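Local coordinates for putative methyltransferase (PDB 3LL7), which is of unknown precise function but probably transfers a methyl group from S-adenosylmethionine to a substrate not yet identified, at residues S84-K87 against S88-R92; C187-L191 against I192-T196; P211-L215 against W216-Q220; A249-P253 against E254-I258. One frame throughout, in Å; residues are numbered along the deposited sequence.

Interaction 1 (S84-K87 against S88-R92); sequences SSYK and SRFIR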
loop_
_atom_site.group_PDB
_atom_site.type_symbol
_atom_site.label_atom_id
_atom_site.label_comp_id
_atom_site.label_asym_id
_atom_site.label_seq_id
_atom_site.Cartn_x
_atom_site.Cartn_y
_atom_site.Cartn_z
ATOM N N SER A 84 -6.512 -1.065 3.608
ATOM C CA SER A 84 -7.951 -0.903 3.440
ATOM C C SER A 84 -8.473 -0.087 4.608
ATOM O O SER A 84 -9.168 0.870 4.395
ATOM C CB SER A 84 -8.676 -2.241 3.343
ATOM O OG SER A 84 -8.707 -2.879 4.606
ATOM N N SER A 85 -8.097 -0.427 5.840
ATOM C CA SER A 85 -8.606 0.338 7.002
ATOM C C SER A 85 -8.143 1.795 7.170
ATOM O O SER A 85 -8.857 2.606 7.784
ATOM C CB SER A 85 -8.438 -0.439 8.316
ATOM O OG SER A 85 -7.164 -1.070 8.424
ATOM N N TYR A 86 -6.944 2.131 6.681
ATOM C CA TYR A 86 -6.480 3.531 6.659
ATOM C C TYR A 86 -7.423 4.425 5.862
ATOM O O TYR A 86 -7.654 5.576 6.214
ATOM C CB TYR A 86 -5.087 3.619 6.021
ATOM C CG TYR A 86 -4.537 5.033 5.886
ATOM C CD1 TYR A 86 -4.004 5.708 6.986
ATOM C CD2 TYR A 86 -4.538 5.689 4.646
ATOM C CE1 TYR A 86 -3.493 6.992 6.870
ATOM C CE2 TYR A 86 -4.014 6.958 4.513
ATOM C CZ TYR A 86 -3.508 7.613 5.630
ATOM O OH TYR A 86 -2.994 8.846 5.514
ATOM N N LYS A 87 -7.950 3.887 4.769
ATOM C CA LYS A 87 -8.919 4.599 3.934
ATOM C C LYS A 87 -10.133 5.071 4.718
ATOM O O LYS A 87 -10.739 6.087 4.355
ATOM C CB LYS A 87 -9.432 3.709 2.799
ATOM C CG LYS A 87 -8.391 3.381 1.756
ATOM C CD LYS A 87 -8.942 2.283 0.839
ATOM C CE LYS A 87 -7.846 1.777 -0.080
ATOM N NZ LYS A 87 -6.899 0.847 0.606
ATOM N N SER A 88 -10.490 4.359 5.785
ATOM C CA SER A 88 -11.690 4.748 6.533
ATOM C C SER A 88 -11.565 6.168 7.129
ATOM O O SER A 88 -12.582 6.818 7.380
ATOM C CB SER A 88 -12.066 3.716 7.606
ATOM O OG SER A 88 -11.186 3.834 8.711
ATOM N N ARG A 89 -10.329 6.642 7.322
ATOM C CA ARG A 89 -10.086 7.996 7.828
ATOM C C ARG A 89 -10.559 9.113 6.889
ATOM O O ARG A 89 -10.732 10.249 7.334
ATOM C CB ARG A 89 -8.607 8.210 8.190
ATOM C CG ARG A 89 -7.651 8.267 6.997
ATOM C CD ARG A 89 -7.417 9.670 6.460
ATOM N NE ARG A 89 -6.436 10.419 7.247
ATOM C CZ ARG A 89 -6.178 11.699 7.052
ATOM N NH1 ARG A 89 -6.821 12.348 6.095
ATOM N NH2 ARG A 89 -5.281 12.327 7.796
ATOM N N PHE A 90 -10.751 8.802 5.605
ATOM C CA PHE A 90 -11.268 9.795 4.630
ATOM C C PHE A 90 -12.801 9.946 4.694
ATOM O O PHE A 90 -13.355 10.900 4.153
ATOM C CB PHE A 90 -10.881 9.446 3.190
ATOM C CG PHE A 90 -9.410 9.573 2.901
ATOM C CD1 PHE A 90 -8.887 10.763 2.392
ATOM C CD2 PHE A 90 -8.547 8.512 3.160
ATOM C CE1 PHE A 90 -7.530 10.891 2.123
ATOM C CE2 PHE A 90 -7.184 8.632 2.901
ATOM C CZ PHE A 90 -6.671 9.824 2.390
ATOM N N ILE A 91 -13.464 9.037 5.392
ATOM C CA ILE A 91 -14.919 8.936 5.301
ATOM C C ILE A 91 -15.609 9.349 6.600
ATOM O O ILE A 91 -15.484 8.657 7.607
ATOM C CB ILE A 91 -15.347 7.482 4.919
ATOM C CG1 ILE A 91 -14.527 6.942 3.732
ATOM C CG2 ILE A 91 -16.891 7.388 4.659
ATOM C CD1 ILE A 91 -14.644 7.732 2.421
ATOM N N ARG A 92 -16.347 10.457 6.577
ATOM C CA ARG A 92 -17.137 10.880 7.748
ATOM C C ARG A 92 -18.187 9.847 8.157
ATOM O O ARG A 92 -18.816 9.215 7.303
ATOM C CB ARG A 92 -17.815 12.224 7.488
ATOM C CG ARG A 92 -16.897 13.424 7.580
ATOM C CD ARG A 92 -17.718 14.741 7.578
ATOM N NE ARG A 92 -17.959 15.338 8.904
ATOM C CZ ARG A 92 -19.124 15.311 9.553
ATOM N NH1 ARG A 92 -20.184 14.701 9.023
ATOM N NH2 ARG A 92 -19.231 15.886 10.743
#
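The turn in which Ser85 to Lys87 meet Ser88 to Phe90, leading off helix 81-86, is built on a run of backbone bonds between residues three apart. Ser85 O is gripped twice by one residue: Ser88 OG donates to Ser85 O at 2.8 Å, in the carbonyl plane and nearly in line with the C=O (159°), while Ser88 N comes from above that plane at 3.1 Å. The first torsion of Ser88 (76°) sets its hydroxyl between backbone N and carbonyl carbon, turned back toward this oxygen. The same spacing recurs from Arg89 N to Tyr86 O (3.1 Å) and from Phe90 N to Lys87 O (3.0 Å). In the Arg89 conformer described, one of two and so less certain, the Arg89 chain runs beside Tyr86, with Arg89 CG 4.3 Å above the phenol plane. Tyr86 CE2 meets Phe90 CE2 at 3.9 Å, at the edge of the Phe90 ring. On the strand 225-233 side, Tyr86 OH and His229 ND1 are hydrogen-bonded, and Phe90 meets the His229 ring edge-to-face. Lys87 turns to a salt bridge with Glu239 of strand 236-244, and Ile91 packs against Leu111 of helix 106-112 and Tyr166 of strand 166-173.

Interaction 2 (C187-L191 against I192-T196); sequences CEPDL and IPLAT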
loop_
_atom_site.group_PDB
_atom_site.type_symbol
_atom_site.label_atom_id
_atom_site.label_comp_id
_atom_site.label_asym_id
_atom_site.label_seq_id
_atom_site.Cartn_x
_atom_site.Cartn_y
_atom_site.Cartn_z
ATOM N N CYS A 187 -4.897 4.504 -16.871
ATOM C CA CYS A 187 -5.931 4.099 -15.909
ATOM C C CYS A 187 -7.232 3.665 -16.573
ATOM O O CYS A 187 -7.749 4.342 -17.465
ATOM C CB CYS A 187 -6.197 5.202 -14.882
ATOM S SG CYS A 187 -4.896 5.319 -13.628
ATOM N N GLU A 188 -7.735 2.519 -16.129
ATOM C CA GLU A 188 -9.025 1.992 -16.569
ATOM C C GLU A 188 -9.907 1.751 -15.334
ATOM O O GLU A 188 -9.649 0.817 -14.578
ATOM C CB GLU A 188 -8.812 0.678 -17.324
ATOM C CG GLU A 188 -10.087 -0.001 -17.764
ATOM C CD GLU A 188 -10.673 0.656 -18.983
ATOM O OE1 GLU A 188 -10.011 0.611 -20.041
ATOM O OE2 GLU A 188 -11.787 1.216 -18.880
ATOM N N PRO A 189 -10.963 2.569 -15.139
ATOM C CA PRO A 189 -11.487 3.631 -16.023
ATOM C C PRO A 189 -10.608 4.876 -16.042
ATOM O O PRO A 189 -9.841 5.100 -15.097
ATOM C CB PRO A 189 -12.822 3.983 -15.373
ATOM C CG PRO A 189 -12.601 3.670 -13.910
ATOM C CD PRO A 189 -11.793 2.420 -13.927
ATOM N N ASP A 190 -10.736 5.681 -17.101
ATOM C CA ASP A 190 -9.964 6.920 -17.239
ATOM C C ASP A 190 -10.471 7.941 -16.223
ATOM O O ASP A 190 -11.656 8.266 -16.200
ATOM C CB ASP A 190 -10.065 7.456 -18.676
ATOM C CG ASP A 190 -9.119 8.629 -18.953
ATOM O OD1 ASP A 190 -8.347 9.049 -18.068
ATOM O OD2 ASP A 190 -9.170 9.156 -20.080
ATOM N N LEU A 191 -9.567 8.427 -15.373
ATOM C CA LEU A 191 -9.947 9.265 -14.227
ATOM C C LEU A 191 -10.349 10.691 -14.584
ATOM O O LEU A 191 -11.088 11.349 -13.841
ATOM C CB LEU A 191 -8.815 9.309 -13.192
ATOM C CG LEU A 191 -8.411 8.009 -12.501
ATOM C CD1 LEU A 191 -7.253 8.282 -11.548
ATOM C CD2 LEU A 191 -9.583 7.364 -11.755
ATOM N N ILE A 192 -9.843 11.178 -15.708
ATOM C CA ILE A 192 -10.112 12.552 -16.108
ATOM C C ILE A 192 -11.567 12.751 -16.566
ATOM O O ILE A 192 -12.258 13.603 -16.005
ATOM C CB ILE A 192 -9.023 13.093 -17.071
ATOM C CG1 ILE A 192 -7.693 13.181 -16.298
ATOM C CG2 ILE A 192 -9.411 14.457 -17.611
ATOM C CD1 ILE A 192 -6.422 13.082 -17.146
ATOM N N PRO A 193 -12.062 11.944 -17.535
ATOM C CA PRO A 193 -13.483 12.084 -17.856
ATOM C C PRO A 193 -14.397 11.709 -16.682
ATOM O O PRO A 193 -15.465 12.308 -16.519
ATOM C CB PRO A 193 -13.679 11.111 -19.030
ATOM C CG PRO A 193 -12.301 10.924 -19.605
ATOM C CD PRO A 193 -11.413 10.950 -18.406
ATOM N N LEU A 194 -13.969 10.742 -15.866
ATOM C CA LEU A 194 -14.747 10.305 -14.710
ATOM C C LEU A 194 -14.989 11.468 -13.749
ATOM O O LEU A 194 -16.116 11.688 -13.301
ATOM C CB LEU A 194 -14.014 9.165 -13.990
ATOM C CG LEU A 194 -14.651 8.389 -12.829
ATOM C CD1 LEU A 194 -13.830 7.132 -12.577
ATOM C CD2 LEU A 194 -14.755 9.198 -11.533
ATOM N N ALA A 195 -13.916 12.197 -13.434
ATOM C CA ALA A 195 -13.974 13.340 -12.526
ATOM C C ALA A 195 -14.802 14.489 -13.107
ATOM O O ALA A 195 -15.617 15.087 -12.401
ATOM C CB ALA A 195 -12.547 13.811 -12.151
ATOM N N THR A 196 -14.624 14.772 -14.395
ATOM C CA THR A 196 -15.429 15.801 -15.063
ATOM C C THR A 196 -16.923 15.523 -14.867
ATOM O O THR A 196 -17.703 16.427 -14.557
ATOM C CB THR A 196 -15.131 15.897 -16.582
ATOM O OG1 THR A 196 -13.718 15.821 -16.807
ATOM C CG2 THR A 196 -15.654 17.208 -17.152
#
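Asp190 lays its carboxylate across the ring of Pro193 at about a right angle, Asp190 CG standing 3.3 Å from Pro193 CD. With CG anti to the backbone N (chi1 -171°), the acid group swings over the start of the helix. Asp190 is the N-cap residue, but the third helical position is a proline without an N-H, so the carboxylate meets ring C-H groups where an N3 amide could otherwise donate a capping bond. One residue earlier, Pro189, which follows a cis peptide bond, touches the side chain five positions on: Pro189 CG lies 3.9 Å from Leu194 CD1. Leu191 CD2 comes to 4.3 Å from the same Leu194 CD1, a looser touch. The backbone enters the helix through a weak bond from Leu194 N to Asp190 O (3.4 Å), then a sound one from Ala195 N to Leu191 O at 3.0 Å. Further along, Ile192 O receives both the backbone N and the hydroxyl of Thr196, with OG1 at 2.8 Å from that oxygen. Leu191 and Leu194 also lean on Val169 of strand 166-173, and Leu194 and Ala195 on Ile205 of strand 204-209. Apolar contact between the residue before the N-cap and the fourth helical residue is a hydrophobic staple; here it opens the helix of the beta-alpha-beta crossover between parallel strands 166-173 and 204-209.

Interaction 3 (P211-L215 against W216-Q220); sequences PMIDL and WDTLQ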
loop_
_atom_site.group_PDB
_atom_site.type_symbol
_atom_site.label_atom_id
_atom_site.label_comp_id
_atom_site.label_asym_id
_atom_site.label_seq_id
_atom_site.Cartn_x
_atom_site.Cartn_y
_atom_site.Cartn_z
ATOM N N PRO A 211 1.431 2.043 -6.662
ATOM C CA PRO A 211 2.696 2.660 -6.245
ATOM C C PRO A 211 3.712 2.905 -7.394
ATOM O O PRO A 211 4.733 3.542 -7.165
ATOM C CB PRO A 211 3.276 1.667 -5.218
ATOM C CG PRO A 211 2.299 0.647 -4.999
ATOM C CD PRO A 211 1.277 0.680 -6.115
HETATM N N MSE A 212 3.425 2.418 -8.599
HETATM C CA MSE A 212 4.326 2.622 -9.738
HETATM C C MSE A 212 4.062 3.930 -10.485
HETATM O O MSE A 212 4.862 4.327 -11.331
HETATM C CB MSE A 212 4.255 1.437 -10.713
HETATM C CG MSE A 212 4.626 0.104 -10.085
HETATM SE SE MSE A 212 6.429 0.117 -9.359
HETATM C CE MSE A 212 7.446 -0.116 -11.013
ATOM N N ILE A 213 2.940 4.587 -10.182
ATOM C CA ILE A 213 2.597 5.870 -10.809
ATOM C C ILE A 213 3.487 6.973 -10.284
ATOM O O ILE A 213 3.795 7.018 -9.100
ATOM C CB ILE A 213 1.109 6.272 -10.571
ATOM C CG1 ILE A 213 0.180 5.100 -10.860
ATOM C CG2 ILE A 213 0.696 7.458 -11.473
ATOM C CD1 ILE A 213 -0.129 4.917 -12.308
ATOM N N ASP A 214 3.919 7.844 -11.187
ATOM C CA ASP A 214 4.720 9.001 -10.828
ATOM C C ASP A 214 3.848 10.024 -10.085
ATOM O O ASP A 214 2.758 10.375 -10.565
ATOM C CB ASP A 214 5.282 9.613 -12.116
ATOM C CG ASP A 214 6.298 10.684 -11.855
ATOM O OD1 ASP A 214 7.455 10.331 -11.552
ATOM O OD2 ASP A 214 5.945 11.878 -11.979
ATOM N N LEU A 215 4.319 10.506 -8.929
ATOM C CA LEU A 215 3.589 11.533 -8.171
ATOM C C LEU A 215 3.386 12.799 -8.955
ATOM O O LEU A 215 2.281 13.343 -8.966
ATOM C CB LEU A 215 4.286 11.906 -6.853
ATOM C CG LEU A 215 3.787 11.250 -5.590
ATOM C CD1 LEU A 215 4.378 9.859 -5.545
ATOM C CD2 LEU A 215 4.226 12.038 -4.362
ATOM N N TRP A 216 4.449 13.277 -9.602
ATOM C CA TRP A 216 4.377 14.544 -10.298
ATOM C C TRP A 216 3.463 14.403 -11.516
ATOM O O TRP A 216 2.611 15.260 -11.748
ATOM C CB TRP A 216 5.780 15.079 -10.645
ATOM C CG TRP A 216 5.786 16.510 -11.112
ATOM C CD1 TRP A 216 6.297 16.980 -12.289
ATOM C CD2 TRP A 216 5.244 17.652 -10.428
ATOM N NE1 TRP A 216 6.112 18.341 -12.381
ATOM C CE2 TRP A 216 5.466 18.778 -11.253
ATOM C CE3 TRP A 216 4.591 17.834 -9.201
ATOM C CZ2 TRP A 216 5.060 20.067 -10.891
ATOM C CZ3 TRP A 216 4.187 19.120 -8.843
ATOM C CH2 TRP A 216 4.425 20.216 -9.684
ATOM N N ASP A 217 3.580 13.289 -12.240
ATOM C CA ASP A 217 2.670 13.004 -13.358
ATOM C C ASP A 217 1.218 13.050 -12.889
ATOM O O ASP A 217 0.373 13.674 -13.536
ATOM C CB ASP A 217 2.960 11.633 -13.982
ATOM C CG ASP A 217 2.084 11.341 -15.219
ATOM O OD1 ASP A 217 2.304 11.990 -16.264
ATOM O OD2 ASP A 217 1.192 10.460 -15.154
ATOM N N THR A 218 0.934 12.394 -11.763
ATOM C CA THR A 218 -0.395 12.425 -11.184
ATOM C C THR A 218 -0.859 13.851 -10.899
ATOM O O THR A 218 -1.971 14.221 -11.280
ATOM C CB THR A 218 -0.486 11.597 -9.880
ATOM O OG1 THR A 218 -0.121 10.238 -10.145
ATOM C CG2 THR A 218 -1.910 11.639 -9.289
ATOM N N LEU A 219 -0.020 14.627 -10.208
ATOM C CA LEU A 219 -0.388 15.982 -9.784
ATOM C C LEU A 219 -0.536 16.943 -10.965
ATOM O O LEU A 219 -1.314 17.896 -10.893
ATOM C CB LEU A 219 0.594 16.533 -8.734
ATOM C CG LEU A 219 0.551 15.889 -7.334
ATOM C CD1 LEU A 219 1.641 16.459 -6.429
ATOM C CD2 LEU A 219 -0.822 16.038 -6.663
ATOM N N GLN A 220 0.210 16.693 -12.041
ATOM C CA GLN A 220 0.087 17.492 -13.265
ATOM C C GLN A 220 -1.146 17.114 -14.088
ATOM O O GLN A 220 -1.663 17.941 -14.830
ATOM C CB GLN A 220 1.343 17.374 -14.137
ATOM C CG GLN A 220 2.573 18.067 -13.573
ATOM C CD GLN A 220 3.710 18.143 -14.582
ATOM O OE1 GLN A 220 4.219 17.119 -15.042
ATOM N NE2 GLN A 220 4.113 19.360 -14.930
#
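Asp214 O is held by both donors of Thr218, which reach it from opposite faces of its carbonyl plane: Thr218 OG1 at 2.9 Å and Thr218 N at 3.0 Å. The bond from Thr218 N is nearly straight, with an N-H...O angle of 163°. Thr218 brings its hydroxyl back toward the helix start because OG1 sits beside its own backbone N (chi1 -59°). That turn also sets Thr218 OG1 tightly against a methyl, 3.2 Å from Ile213 CG2, and the two side chains cross at about a right angle. The side chain of Asp214 caps the helix as well: Asp214 OD2 accepts from Asp217 N at 2.8 Å, using the lone pair turned away from the other carboxylate oxygen. A chi1 of -171° carries the Asp214 carboxylate away from its own N and onto the first turn, where Asp214 CB comes 3.6 Å from Asp217 CB. Asp214 is thus the N-cap of helix 215-221, which in this fold joins the last parallel strand of the run, 204-209, to strand 225-233 of the antiparallel pair that follows. Amide groups at the helix start probably offset some of the repulsion between the two aspartates, whose Asp214 OD2 and Asp217 OD1 are 5.6 Å apart. The regular helical pattern continues with Leu219 N donating to Leu215 O at 2.9 Å. Leu215 packs against Leu228, Val230 and Leu240 on the sheet, while the Trp216 ring forms a cation-pi contact with Arg280.

Interaction 4 (A249-P253 against E254-I258); sequences ATIPP and EKVPI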
loop_
_atom_site.group_PDB
_atom_site.type_symbol
_atom_site.label_atom_id
_atom_site.label_comp_id
_atom_site.label_asym_id
_atom_site.label_seq_id
_atom_site.Cartn_x
_atom_site.Cartn_y
_atom_site.Cartn_z
ATOM N N ALA A 249 -11.386 25.082 -3.152
ATOM C CA ALA A 249 -10.610 25.791 -4.172
ATOM C C ALA A 249 -9.556 24.907 -4.833
ATOM O O ALA A 249 -8.961 24.038 -4.174
ATOM C CB ALA A 249 -9.949 27.040 -3.574
ATOM N N THR A 250 -9.334 25.124 -6.131
ATOM C CA THR A 250 -8.225 24.487 -6.851
ATOM C C THR A 250 -6.882 24.859 -6.202
ATOM O O THR A 250 -6.661 26.011 -5.838
ATOM C CB THR A 250 -8.230 24.877 -8.360
ATOM O OG1 THR A 250 -9.380 24.301 -8.995
ATOM C CG2 THR A 250 -6.979 24.367 -9.078
ATOM N N ILE A 251 -6.009 23.871 -6.050
ATOM C CA ILE A 251 -4.662 24.077 -5.494
ATOM C C ILE A 251 -3.695 23.783 -6.619
ATOM O O ILE A 251 -3.781 22.709 -7.223
ATOM C CB ILE A 251 -4.356 23.066 -4.358
ATOM C CG1 ILE A 251 -5.382 23.187 -3.231
ATOM C CG2 ILE A 251 -2.934 23.284 -3.787
ATOM C CD1 ILE A 251 -5.330 22.064 -2.231
ATOM N N PRO A 252 -2.759 24.709 -6.900
ATOM C CA PRO A 252 -1.801 24.362 -7.944
ATOM C C PRO A 252 -0.990 23.127 -7.509
ATOM O O PRO A 252 -0.872 22.861 -6.304
ATOM C CB PRO A 252 -0.953 25.638 -8.108
ATOM C CG PRO A 252 -1.089 26.371 -6.812
ATOM C CD PRO A 252 -2.461 26.003 -6.258
ATOM N N PRO A 253 -0.497 22.342 -8.482
ATOM C CA PRO A 253 0.095 21.038 -8.221
ATOM C C PRO A 253 1.252 21.086 -7.212
ATOM O O PRO A 253 1.357 20.222 -6.335
ATOM C CB PRO A 253 0.563 20.607 -9.607
ATOM C CG PRO A 253 -0.496 21.217 -10.524
ATOM C CD PRO A 253 -0.602 22.604 -9.934
ATOM N N GLU A 254 2.072 22.128 -7.300
ATOM C CA GLU A 254 3.231 22.255 -6.417
ATOM C C GLU A 254 2.836 22.542 -4.973
ATOM O O GLU A 254 3.646 22.387 -4.080
ATOM C CB GLU A 254 4.181 23.348 -6.920
ATOM C CG GLU A 254 3.660 24.770 -6.719
ATOM C CD GLU A 254 2.830 25.349 -7.891
ATOM O OE1 GLU A 254 2.368 24.596 -8.794
ATOM O OE2 GLU A 254 2.641 26.592 -7.894
ATOM N N LYS A 255 1.591 22.958 -4.766
ATOM C CA LYS A 255 1.059 23.255 -3.437
ATOM C C LYS A 255 0.144 22.170 -2.873
ATOM O O LYS A 255 -0.314 22.283 -1.737
ATOM C CB LYS A 255 0.290 24.574 -3.457
ATOM C CG LYS A 255 1.182 25.773 -3.618
ATOM C CD LYS A 255 0.358 27.050 -3.534
ATOM C CE LYS A 255 1.178 28.264 -3.908
ATOM N NZ LYS A 255 2.109 28.644 -2.817
ATOM N N VAL A 256 -0.124 21.125 -3.646
ATOM C CA VAL A 256 -0.931 20.022 -3.105
ATOM C C VAL A 256 -0.217 19.341 -1.927
ATOM O O VAL A 256 0.935 18.920 -2.070
ATOM C CB VAL A 256 -1.287 18.996 -4.186
ATOM C CG1 VAL A 256 -1.936 17.733 -3.562
ATOM C CG2 VAL A 256 -2.269 19.652 -5.208
ATOM N N PRO A 257 -0.898 19.225 -0.761
ATOM C CA PRO A 257 -0.317 18.508 0.380
ATOM C C PRO A 257 -0.088 17.020 0.085
ATOM O O PRO A 257 -1.025 16.305 -0.279
ATOM C CB PRO A 257 -1.394 18.636 1.471
ATOM C CG PRO A 257 -2.199 19.847 1.082
ATOM C CD PRO A 257 -2.186 19.854 -0.414
ATOM N N ILE A 258 1.155 16.579 0.252
ATOM C CA ILE A 258 1.546 15.180 0.116
ATOM C C ILE A 258 1.758 14.615 1.507
ATOM O O ILE A 258 2.566 15.155 2.292
ATOM C CB ILE A 258 2.831 15.045 -0.720
ATOM C CG1 ILE A 258 2.618 15.692 -2.115
ATOM C CG2 ILE A 258 3.239 13.590 -0.885
ATOM C CD1 ILE A 258 3.925 15.962 -2.849
HETATM O O HOH W 1 2.759 19.255 -3.882
#
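A single 3-10 turn closes on two backbone bonds, from Lys255 N to Pro252 O at 2.9 Å and from Val256 N to Pro253 O at 3.2 Å, each donor lying above the carbonyl plane of its acceptor. Two side chains flank Pro252. Glu254, bent at chi2 (-90°), folds back to the CB corner of that ring, with Glu254 OE1 3.5 Å from Pro252 CB. Lys255 runs its aliphatic chain past the same proline, with Lys255 CD at 3.6 Å from Pro252 CG, before its ammonium group reaches a salt bridge with Glu277 of helix 276-281. Ile251 approaches the far end of the turn: its CG2 rests on the Lys255 backbone and stands 4.0 Å from Val256 CG2, while Ile251 CD1 touches Pro257 CD more loosely. One water bridges two carbonyls of the turn and its exit, donating to Pro253 O at 3.0 Å and to Val256 O at 2.6 Å. Outside the turn, Val256 meets Leu219 and Val225, and the backbones of Glu254 and Glu277 are hydrogen-bonded. Pro252 and Pro253 lack an amide hydrogen and serve the turn as acceptors, with Lys255 and Val256 as donors; the Glu254 carboxylate meets Pro252 CB by van der Waals contact, while Pro253 CD, 3.8 Å from Glu254 OE1 and bonded to the amide nitrogen, is probably slightly positive and a reasonable neighbour for it.

How the interactions relate
Interactions 3 and 4 form one patch: Leu219 CD2 is 3.7 Å from Val256 CG1, and Trp216 CH2 is 3.9 Å from Pro253 CB, so the 3-10 turn rests on helix 215-221. Interactions 2 and 3 start the helices that precede and follow strand 204-209 in the chain; their centres are about 15 Å apart and their nearest atoms about 5 Å. The centre of interaction 1 is 21 to 22 Å from the others. As in class I methyltransferases, the loop after strand 96-99 probably lines the cofactor pocket; interaction 2 approaches it through Pro189 on Thr101 and interaction 1 nears this region through Ser84 on Ile106 and Asp107, whereas 3 and 4 join later parts of the sheet.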